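Local coordinates for regulatory protein SdiA (Escherichia coli, PDB 4LFU) that activates transcription from a promoter of the ftsQAZ cell division gene cluster and binds AI-1 quorum-sensing autoinducers through its N-terminal region, at residues R11-R16 against Q155-E160; C45-V50 against L130-F135; E86-G91 against T120-L125. All blocks are in the same frame, centred on the assembly; numbering follows the deposited sequence.

Interaction 1: residues R11-R16 against Q155-E160; sequences RTMLLR and QLLVRE
Glu160 OE2, whose carboxylate lies against Leu14, forms a salt bridge with Arg159 NH1 at 3.1 Å. NH1 meets it on the syn side, somewhat out of the carboxylate plane. Gln90 of the second subunit adds a weak hydrogen bond to the same oxygen. This pairing probably offsets the charge of a carboxylate that is largely buried. Across the contact, Leu14 CD2 is 3.5 Å from Glu160 CD and touches CG and both oxygens as well. The glutamate chain is bent at chi2 (-47°), which turns CD back beside that methyl. The rest of the contact is apolar. Leu156 has CG anti to its backbone N (chi1 -176°) and presents CD2 to Met13 CB at 3.6 Å. The Met13 chain is bent at chi2 and chi3, and Met13 CE ends 4.0 Å from Leu157 CD2. Gln33 of helix 23-36 lies beside both Met13 and Leu157. The two helical segments run nearly parallel, 11° apart, with axes 10.5 Å from each other. This is side-by-side helix packing, in which helix 6-19 lies against helix 147-167 on one side of the alpha-beta-alpha sandwich of LuxR-type autoinducer-binding domains.

Interaction 2: residues C45-V50 against L130-F135; sequences CVRHPV and LGFLSF
The Phe132 ring has the carbonyl oxygen of Cys45 at its edge, in the ring plane. The Arg47 chain crosses the ring obliquely, with CG 3.4 Å and CD 3.6 Å from Phe132 CE2. It meets the ring with these methylenes, and its guanidinium plane is turned 77° from the ring plane. The Tyr122 ring of the next strand also meets Phe132, with planes about 20° apart. Arg47 and Phe132 lie on neighbouring antiparallel strands, 41-47 and 130-137, in the five-stranded sheet of the autoinducer-binding domain.

Cys45 with Phe132 and Arg47 with Leu130 are hydrogen-bonded pairs. Val46 with Gly131 is the non-hydrogen-bonded pair between them. Cys45 N gives a bond to Phe132 O at 3.0 Å and 167°. Phe132 N returns one to Cys45 O at 2.8 Å. The Arg47-Leu130 pair is closed by two bonds in the same way. Cys45, Arg47, Leu130 and Phe132 point to one face of the sheet. A bound tetraethylene glycol, probably from the crystallisation liquor, lies about 4 Å from the Cys45 side chain; such molecules often mark pockets. Val46 points to the other face and packs on Leu162 of helix 147-167. The far end of Arg47 is held by a hydrogen bond from NH1 to Leu83 O.

Two carbonyl oxygens also receive CA-H contacts beside their N-H bonds: Gly131 CA is 3.4 Å from Cys45 O, and Val46 CA is 3.1 Å from Leu130 O.

Interaction 3: residues E86-G91 against T120-L125; sequences ENFSQG and TQYLML
Thr120 meets the edge of the Phe88 ring. Its CG2 lies in the ring plane, 3.6 Å from Phe88 CZ, and its carbonyl oxygen is 3.4 Å from Phe88 CE2. The Thr120 hydroxyl is engaged by Trp95 and Ser134.

Gln121 follows. Its CB points away from the loop, but the chain bends at chi2 (86°) and brings CD back to 3.4 Å from Gly91 O. NE2 is equally near that oxygen, but the angle is poor and they are not hydrogen-bonded. A water bonded to Gln90 O at 2.7 Å makes a weak link to NE2. OE1 is bonded to His92 ND1, at the start of strand 92-94. Gln121 CA also makes a CA-H contact with Gly91 O.

Tyr122 N gives that oxygen the direct bond, 2.7 Å long and nearly straight at 165°. The Tyr122 ring turns its edge to the face of Phe88. Tyr122 CD2 stands 3.5 Å above the Phe88 ring, offset toward its rim. The centroids are 4.8 Å apart and the planes meet at 61°, an edge-to-face pair.

Gln90 packs on Arg159 of the second subunit. Loop 86-91 leads into strand 92-94, the outermost strand on this side of the sheet within the chain. Strand 117-124 lies between that strand and 130-137, with Gln121 packed on helix 147-167.

Overall arrangement
From the N terminus, helix 6-19 opens the largest loop. Interaction 1 closes it when the chain returns as helix 147-167. Inside it, strand 41-47 opens the loop of interaction 2, closed by strand 130-137. Within that one, loop 86-91 meets strand 117-124 in interaction 3, closing the innermost loop. The three contacts are thus nested, and none cross. Interactions 2 and 3 share one sheet, joined by a probable hydrogen bond from Leu133 N to Gln121 O. Helix 147-167 ties interaction 1 to that sheet: Leu157 and Val158 pack on Leu133, and Arg159 packs on Leu123. Interactions 1 and 3 also both touch the second subunit.

Interaction 1: residues R11-R16 against Q155-E160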
loop_
_atom_site.group_PDB
_atom_site.type_symbol
_atom_site.label_atom_id
_atom_site.label_comp_id
_atom_site.label_asym_id
_atom_site.label_seq_id
_atom_site.Cartn_x
_atom_site.Cartn_y
_atom_site.Cartn_z
ATOM N N ARG A 11 4.570 -1.601 -22.836
ATOM C CA ARG A 11 4.284 -0.295 -23.441
ATOM C C ARG A 11 2.840 -0.233 -23.994
ATOM O O ARG A 11 2.092 0.717 -23.719
ATOM C CB ARG A 11 5.336 0.010 -24.532
ATOM C CG ARG A 11 5.820 1.455 -24.604
ATOM C CD ARG A 11 7.306 1.583 -25.099
ATOM N NE ARG A 11 7.672 0.654 -26.180
ATOM C CZ ARG A 11 8.686 -0.215 -26.137
ATOM N NH1 ARG A 11 9.484 -0.280 -25.071
ATOM N NH2 ARG A 11 8.912 -1.026 -27.172
ATOM N N THR A 12 2.453 -1.268 -24.741
ATOM C CA THR A 12 1.083 -1.416 -25.258
ATOM C C THR A 12 0.009 -1.504 -24.159
ATOM O O THR A 12 -1.063 -0.902 -24.277
ATOM C CB THR A 12 0.959 -2.682 -26.141
ATOM O OG1 THR A 12 2.118 -2.808 -26.972
ATOM C CG2 THR A 12 -0.306 -2.631 -26.995
ATOM N N MET A 13 0.296 -2.257 -23.099
ATOM C CA MET A 13 -0.709 -2.508 -22.063
ATOM C C MET A 13 -1.023 -1.271 -21.231
ATOM O O MET A 13 -2.191 -1.000 -20.947
ATOM C CB MET A 13 -0.333 -3.715 -21.186
ATOM C CG MET A 13 -0.326 -5.047 -21.928
ATOM S SD MET A 13 -1.839 -5.400 -22.888
ATOM C CE MET A 13 -3.059 -5.517 -21.577
ATOM N N LEU A 14 0.016 -0.524 -20.847
ATOM C CA LEU A 14 -0.163 0.749 -20.143
ATOM C C LEU A 14 -1.049 1.676 -20.946
ATOM O O LEU A 14 -1.970 2.292 -20.409
ATOM C CB LEU A 14 1.187 1.424 -19.876
ATOM C CG LEU A 14 2.068 0.651 -18.899
ATOM C CD1 LEU A 14 3.463 1.242 -18.813
ATOM C CD2 LEU A 14 1.404 0.601 -17.526
ATOM N N LEU A 15 -0.785 1.760 -22.243
ATOM C CA LEU A 15 -1.572 2.631 -23.101
ATOM C C LEU A 15 -3.017 2.152 -23.219
ATOM O O LEU A 15 -3.938 2.961 -23.101
ATOM C CB LEU A 15 -0.903 2.813 -24.472
ATOM C CG LEU A 15 0.099 3.976 -24.538
ATOM C CD1 LEU A 15 1.115 3.815 -25.702
ATOM C CD2 LEU A 15 -0.645 5.345 -24.622
ATOM N N ARG A 16 -3.213 0.849 -23.428
ATOM C CA ARG A 16 -4.558 0.273 -23.481
ATOM C C ARG A 16 -5.384 0.535 -22.235
ATOM O O ARG A 16 -6.533 0.895 -22.344
ATOM C CB ARG A 16 -4.516 -1.226 -23.763
ATOM C CG ARG A 16 -4.825 -1.594 -25.193
ATOM C CD ARG A 16 -4.984 -3.084 -25.325
ATOM N NE ARG A 16 -4.202 -3.578 -26.452
ATOM C CZ ARG A 16 -3.814 -4.839 -26.608
ATOM N NH1 ARG A 16 -4.129 -5.759 -25.698
ATOM N NH2 ARG A 16 -3.098 -5.178 -27.676
ATOM N N GLN A 155 1.801 -8.727 -12.806
ATOM C CA GLN A 155 2.097 -7.569 -11.976
ATOM C C GLN A 155 1.456 -6.342 -12.556
ATOM O O GLN A 155 0.800 -5.612 -11.832
ATOM C CB GLN A 155 3.592 -7.324 -11.833
ATOM C CG GLN A 155 4.192 -7.845 -10.579
ATOM C CD GLN A 155 5.674 -7.556 -10.513
ATOM O OE1 GLN A 155 6.089 -6.398 -10.588
ATOM N NE2 GLN A 155 6.487 -8.610 -10.386
ATOM N N LEU A 156 1.643 -6.146 -13.862
ATOM C CA LEU A 156 1.051 -5.012 -14.604
ATOM C C LEU A 156 -0.469 -5.086 -14.719
ATOM O O LEU A 156 -1.152 -4.081 -14.497
ATOM C CB LEU A 156 1.708 -4.862 -15.998
ATOM C CG LEU A 156 1.356 -3.715 -16.963
ATOM C CD1 LEU A 156 2.418 -3.611 -18.067
ATOM C CD2 LEU A 156 -0.064 -3.850 -17.604
ATOM N N LEU A 157 -0.989 -6.272 -15.052
ATOM C CA LEU A 157 -2.440 -6.497 -15.239
ATOM C C LEU A 157 -3.264 -6.212 -14.017
ATOM O O LEU A 157 -4.313 -5.606 -14.125
ATOM C CB LEU A 157 -2.735 -7.931 -15.703
ATOM C CG LEU A 157 -2.257 -8.252 -17.123
ATOM C CD1 LEU A 157 -2.379 -9.759 -17.401
ATOM C CD2 LEU A 157 -3.039 -7.460 -18.132
ATOM N N VAL A 158 -2.794 -6.655 -12.854
ATOM C CA VAL A 158 -3.528 -6.390 -11.618
ATOM C C VAL A 158 -3.480 -4.903 -11.264
ATOM O O VAL A 158 -4.489 -4.357 -10.815
ATOM C CB VAL A 158 -3.104 -7.327 -10.416
ATOM C CG1 VAL A 158 -1.695 -7.069 -9.950
ATOM C CG2 VAL A 158 -4.088 -7.206 -9.238
ATOM N N ARG A 159 -2.337 -4.254 -11.483
ATOM C CA ARG A 159 -2.184 -2.845 -11.136
ATOM C C ARG A 159 -3.025 -1.971 -12.033
ATOM O O ARG A 159 -3.838 -1.189 -11.562
ATOM C CB ARG A 159 -0.718 -2.406 -11.226
ATOM C CG ARG A 159 -0.461 -1.040 -10.615
ATOM C CD ARG A 159 0.810 -0.427 -11.162
ATOM N NE ARG A 159 1.174 0.795 -10.442
ATOM C CZ ARG A 159 0.716 2.014 -10.721
ATOM N NH1 ARG A 159 -0.143 2.208 -11.716
ATOM N NH2 ARG A 159 1.118 3.051 -9.997
ATOM N N GLU A 160 -2.835 -2.131 -13.334
ATOM C CA GLU A 160 -3.484 -1.260 -14.342
ATOM C C GLU A 160 -4.988 -1.418 -14.391
ATOM O O GLU A 160 -5.705 -0.421 -14.505
ATOM C CB GLU A 160 -2.889 -1.467 -15.742
ATOM C CG GLU A 160 -1.426 -1.045 -15.845
ATOM C CD GLU A 160 -1.165 0.317 -15.214
ATOM O OE1 GLU A 160 -1.783 1.319 -15.661
ATOM O OE2 GLU A 160 -0.338 0.390 -14.280
#

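Interaction 2: residues C45-V50 against L130-F135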
loop_
_atom_site.group_PDB
_atom_site.type_symbol
_atom_site.label_atom_id
_atom_site.label_comp_id
_atom_site.label_asym_id
_atom_site.label_seq_id
_atom_site.Cartn_x
_atom_site.Cartn_y
_atom_site.Cartn_z
ATOM N N CYS A 45 -10.960 -9.777 -7.386
ATOM C CA CYS A 45 -11.540 -9.599 -6.028
ATOM C C CYS A 45 -10.803 -8.530 -5.247
ATOM O O CYS A 45 -9.579 -8.483 -5.252
ATOM C CB CYS A 45 -11.448 -10.870 -5.179
ATOM S SG CYS A 45 -12.215 -12.313 -5.900
ATOM N N VAL A 46 -11.569 -7.711 -4.535
ATOM C CA VAL A 46 -11.032 -6.577 -3.800
ATOM C C VAL A 46 -11.550 -6.657 -2.382
ATOM O O VAL A 46 -12.761 -6.549 -2.178
ATOM C CB VAL A 46 -11.433 -5.215 -4.498
ATOM C CG1 VAL A 46 -10.883 -4.025 -3.747
ATOM C CG2 VAL A 46 -10.943 -5.187 -5.959
ATOM N N ARG A 47 -10.641 -6.886 -1.429
ATOM C CA ARG A 47 -10.937 -6.806 0.001
ATOM C C ARG A 47 -10.737 -5.353 0.446
ATOM O O ARG A 47 -9.614 -4.851 0.500
ATOM C CB ARG A 47 -10.041 -7.756 0.884
ATOM C CG ARG A 47 -9.594 -9.108 0.243
ATOM C CD ARG A 47 -9.000 -10.177 1.264
ATOM N NE ARG A 47 -10.082 -10.667 2.122
ATOM C CZ ARG A 47 -10.277 -11.923 2.522
ATOM N NH1 ARG A 47 -9.449 -12.902 2.170
ATOM N NH2 ARG A 47 -11.327 -12.197 3.292
ATOM N N HIS A 48 -11.849 -4.687 0.735
ATOM C CA HIS A 48 -11.839 -3.308 1.190
ATOM C C HIS A 48 -11.319 -3.187 2.627
ATOM O O HIS A 48 -11.490 -4.106 3.431
ATOM C CB HIS A 48 -13.236 -2.710 1.061
ATOM C CG HIS A 48 -13.642 -2.451 -0.357
ATOM N ND1 HIS A 48 -13.747 -3.456 -1.298
ATOM C CD2 HIS A 48 -13.979 -1.304 -0.993
ATOM C CE1 HIS A 48 -14.126 -2.939 -2.452
ATOM N NE2 HIS A 48 -14.277 -1.635 -2.294
ATOM N N PRO A 49 -10.665 -2.056 2.951
ATOM C CA PRO A 49 -10.141 -1.870 4.296
ATOM C C PRO A 49 -11.258 -1.706 5.342
ATOM O O PRO A 49 -11.025 -1.940 6.520
ATOM C CB PRO A 49 -9.335 -0.584 4.170
ATOM C CG PRO A 49 -10.054 0.180 3.142
ATOM C CD PRO A 49 -10.405 -0.879 2.107
ATOM N N VAL A 50 -12.452 -1.297 4.911
ATOM C CA VAL A 50 -13.586 -0.998 5.811
ATOM C C VAL A 50 -14.859 -1.583 5.206
ATOM O O VAL A 50 -14.935 -1.723 3.980
ATOM C CB VAL A 50 -13.786 0.543 6.016
ATOM C CG1 VAL A 50 -12.626 1.157 6.781
ATOM C CG2 VAL A 50 -13.960 1.250 4.703
ATOM N N LEU A 130 -7.266 -4.382 -0.958
ATOM C CA LEU A 130 -6.363 -5.401 -1.478
ATOM C C LEU A 130 -7.011 -6.013 -2.696
ATOM O O LEU A 130 -8.124 -6.560 -2.613
ATOM C CB LEU A 130 -6.067 -6.479 -0.416
ATOM C CG LEU A 130 -5.303 -6.125 0.868
ATOM C CD1 LEU A 130 -5.210 -7.372 1.716
ATOM C CD2 LEU A 130 -3.889 -5.625 0.568
ATOM N N GLY A 131 -6.326 -5.904 -3.828
ATOM C CA GLY A 131 -6.828 -6.444 -5.071
ATOM C C GLY A 131 -6.113 -7.729 -5.400
ATOM O O GLY A 131 -4.885 -7.842 -5.231
ATOM N N PHE A 132 -6.893 -8.712 -5.839
ATOM C CA PHE A 132 -6.386 -10.038 -6.213
ATOM C C PHE A 132 -6.838 -10.374 -7.636
ATOM O O PHE A 132 -8.030 -10.373 -7.934
ATOM C CB PHE A 132 -6.928 -11.102 -5.256
ATOM C CG PHE A 132 -6.494 -10.919 -3.818
ATOM C CD1 PHE A 132 -5.388 -11.601 -3.325
ATOM C CD2 PHE A 132 -7.201 -10.069 -2.954
ATOM C CE1 PHE A 132 -4.974 -11.416 -2.021
ATOM C CE2 PHE A 132 -6.810 -9.905 -1.612
ATOM C CZ PHE A 132 -5.702 -10.566 -1.155
ATOM N N LEU A 133 -5.890 -10.677 -8.511
ATOM C CA LEU A 133 -6.233 -11.150 -9.847
ATOM C C LEU A 133 -5.845 -12.626 -9.992
ATOM O O LEU A 133 -4.680 -12.970 -9.887
ATOM C CB LEU A 133 -5.534 -10.301 -10.916
ATOM C CG LEU A 133 -5.739 -10.750 -12.378
ATOM C CD1 LEU A 133 -7.189 -10.604 -12.825
ATOM C CD2 LEU A 133 -4.799 -9.961 -13.267
ATOM N N SER A 134 -6.829 -13.482 -10.229
ATOM C CA SER A 134 -6.610 -14.921 -10.391
ATOM C C SER A 134 -6.889 -15.332 -11.807
ATOM O O SER A 134 -7.832 -14.848 -12.401
ATOM C CB SER A 134 -7.559 -15.692 -9.510
ATOM O OG SER A 134 -7.127 -15.668 -8.177
ATOM N N PHE A 135 -6.046 -16.198 -12.353
ATOM C CA PHE A 135 -6.350 -16.921 -13.597
ATOM C C PHE A 135 -6.468 -18.404 -13.276
ATOM O O PHE A 135 -5.732 -18.920 -12.445
ATOM C CB PHE A 135 -5.241 -16.748 -14.639
ATOM C CG PHE A 135 -5.104 -15.341 -15.193
ATOM C CD1 PHE A 135 -6.196 -14.480 -15.266
ATOM C CD2 PHE A 135 -3.876 -14.898 -15.674
ATOM C CE1 PHE A 135 -6.065 -13.197 -15.781
ATOM C CE2 PHE A 135 -3.747 -13.618 -16.217
ATOM C CZ PHE A 135 -4.848 -12.772 -16.262
#

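Interaction 3: residues E86-G91 against T120-L125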
loop_
_atom_site.group_PDB
_atom_site.type_symbol
_atom_site.label_atom_id
_atom_site.label_comp_id
_atom_site.label_asym_id
_atom_site.label_seq_id
_atom_site.Cartn_x
_atom_site.Cartn_y
_atom_site.Cartn_z
ATOM N N GLU A 86 -0.556 -13.290 3.182
ATOM C CA GLU A 86 0.506 -14.026 3.880
ATOM C C GLU A 86 1.052 -15.218 3.096
ATOM O O GLU A 86 2.159 -15.679 3.359
ATOM C CB GLU A 86 0.040 -14.474 5.266
ATOM C CG GLU A 86 0.004 -13.341 6.331
ATOM C CD GLU A 86 -1.352 -13.236 7.046
ATOM O OE1 GLU A 86 -1.478 -13.760 8.186
ATOM O OE2 GLU A 86 -2.301 -12.641 6.460
ATOM N N ASN A 87 0.324 -15.732 2.117
ATOM C CA ASN A 87 0.928 -16.849 1.396
ATOM C C ASN A 87 1.423 -16.551 -0.040
ATOM O O ASN A 87 1.766 -17.444 -0.811
ATOM C CB ASN A 87 0.163 -18.181 1.627
ATOM C CG ASN A 87 -1.226 -18.140 1.124
ATOM O OD1 ASN A 87 -1.441 -17.714 -0.003
ATOM N ND2 ASN A 87 -2.198 -18.586 1.941
ATOM N N PHE A 88 1.531 -15.262 -0.341
ATOM C CA PHE A 88 2.092 -14.776 -1.595
ATOM C C PHE A 88 3.594 -14.505 -1.444
ATOM O O PHE A 88 4.077 -14.158 -0.374
ATOM C CB PHE A 88 1.385 -13.474 -2.001
ATOM C CG PHE A 88 0.024 -13.682 -2.603
ATOM C CD1 PHE A 88 -1.073 -14.004 -1.809
ATOM C CD2 PHE A 88 -0.161 -13.562 -3.962
ATOM C CE1 PHE A 88 -2.322 -14.193 -2.373
ATOM C CE2 PHE A 88 -1.409 -13.739 -4.509
ATOM C CZ PHE A 88 -2.483 -14.064 -3.709
ATOM N N SER A 89 4.334 -14.661 -2.527
ATOM C CA SER A 89 5.715 -14.202 -2.526
ATOM C C SER A 89 5.891 -13.228 -3.683
ATOM O O SER A 89 5.551 -13.555 -4.814
ATOM C CB SER A 89 6.670 -15.390 -2.638
ATOM O OG SER A 89 8.000 -14.933 -2.759
ATOM N N GLN A 90 6.398 -12.031 -3.385
ATOM C CA GLN A 90 6.537 -10.944 -4.367
ATOM C C GLN A 90 5.202 -10.555 -5.000
ATOM O O GLN A 90 5.149 -10.238 -6.187
ATOM C CB GLN A 90 7.557 -11.302 -5.460
ATOM C CG GLN A 90 8.935 -10.617 -5.312
ATOM C CD GLN A 90 9.810 -11.346 -4.333
ATOM O OE1 GLN A 90 9.797 -12.582 -4.279
ATOM N NE2 GLN A 90 10.568 -10.598 -3.534
ATOM N N GLY A 91 4.126 -10.613 -4.220
ATOM C CA GLY A 91 2.789 -10.364 -4.764
ATOM C C GLY A 91 2.193 -11.502 -5.600
ATOM O O GLY A 91 1.059 -11.401 -6.064
ATOM N N THR A 120 -2.422 -16.610 -8.801
ATOM C CA THR A 120 -2.973 -15.333 -8.327
ATOM C C THR A 120 -1.877 -14.266 -8.195
ATOM O O THR A 120 -0.757 -14.552 -7.771
ATOM C CB THR A 120 -3.759 -15.509 -7.004
ATOM O OG1 THR A 120 -4.680 -16.586 -7.167
ATOM C CG2 THR A 120 -4.549 -14.244 -6.621
ATOM N N GLN A 121 -2.199 -13.049 -8.605
ATOM C CA GLN A 121 -1.336 -11.909 -8.351
ATOM C C GLN A 121 -2.089 -10.912 -7.473
ATOM O O GLN A 121 -3.263 -10.693 -7.673
ATOM C CB GLN A 121 -0.912 -11.239 -9.651
ATOM C CG GLN A 121 0.114 -10.135 -9.434
ATOM C CD GLN A 121 1.534 -10.645 -9.391
ATOM O OE1 GLN A 121 1.843 -11.730 -9.890
ATOM N NE2 GLN A 121 2.417 -9.853 -8.800
ATOM N N TYR A 122 -1.409 -10.307 -6.502
ATOM C CA TYR A 122 -2.062 -9.281 -5.696
ATOM C C TYR A 122 -1.302 -7.954 -5.526
ATOM O O TYR A 122 -0.065 -7.890 -5.698
ATOM C CB TYR A 122 -2.532 -9.842 -4.351
ATOM C CG TYR A 122 -1.668 -9.504 -3.173
ATOM C CD1 TYR A 122 -2.040 -8.506 -2.254
ATOM C CD2 TYR A 122 -0.503 -10.201 -2.949
ATOM C CE1 TYR A 122 -1.211 -8.190 -1.159
ATOM C CE2 TYR A 122 0.312 -9.909 -1.892
ATOM C CZ TYR A 122 -0.038 -8.915 -0.999
ATOM O OH TYR A 122 0.816 -8.703 0.059
ATOM N N LEU A 123 -2.080 -6.912 -5.212
ATOM C CA LEU A 123 -1.588 -5.575 -4.952
ATOM C C LEU A 123 -2.441 -4.854 -3.911
ATOM O O LEU A 123 -3.691 -4.896 -3.957
ATOM C CB LEU A 123 -1.619 -4.732 -6.240
ATOM C CG LEU A 123 -0.970 -3.347 -6.099
ATOM C CD1 LEU A 123 0.520 -3.498 -5.839
ATOM C CD2 LEU A 123 -1.216 -2.456 -7.305
ATOM N N MET A 124 -1.765 -4.160 -3.001
ATOM C CA MET A 124 -2.449 -3.210 -2.142
ATOM C C MET A 124 -2.583 -1.887 -2.858
ATOM O O MET A 124 -1.598 -1.331 -3.315
ATOM C CB MET A 124 -1.701 -2.972 -0.837
ATOM C CG MET A 124 -2.365 -1.847 -0.040
ATOM S SD MET A 124 -1.851 -1.849 1.664
ATOM C CE MET A 124 -0.148 -1.282 1.541
ATOM N N LEU A 125 -3.807 -1.374 -2.921
ATOM C CA LEU A 125 -4.085 -0.089 -3.592
ATOM C C LEU A 125 -3.819 1.160 -2.711
ATOM O O LEU A 125 -3.702 1.041 -1.479
ATOM C CB LEU A 125 -5.510 -0.102 -4.158
ATOM C CG LEU A 125 -5.756 -1.293 -5.090
ATOM C CD1 LEU A 125 -7.244 -1.550 -5.248
ATOM C CD2 LEU A 125 -5.069 -1.098 -6.435
HETATM O O HOH W 1 5.559 -11.031 -8.712
#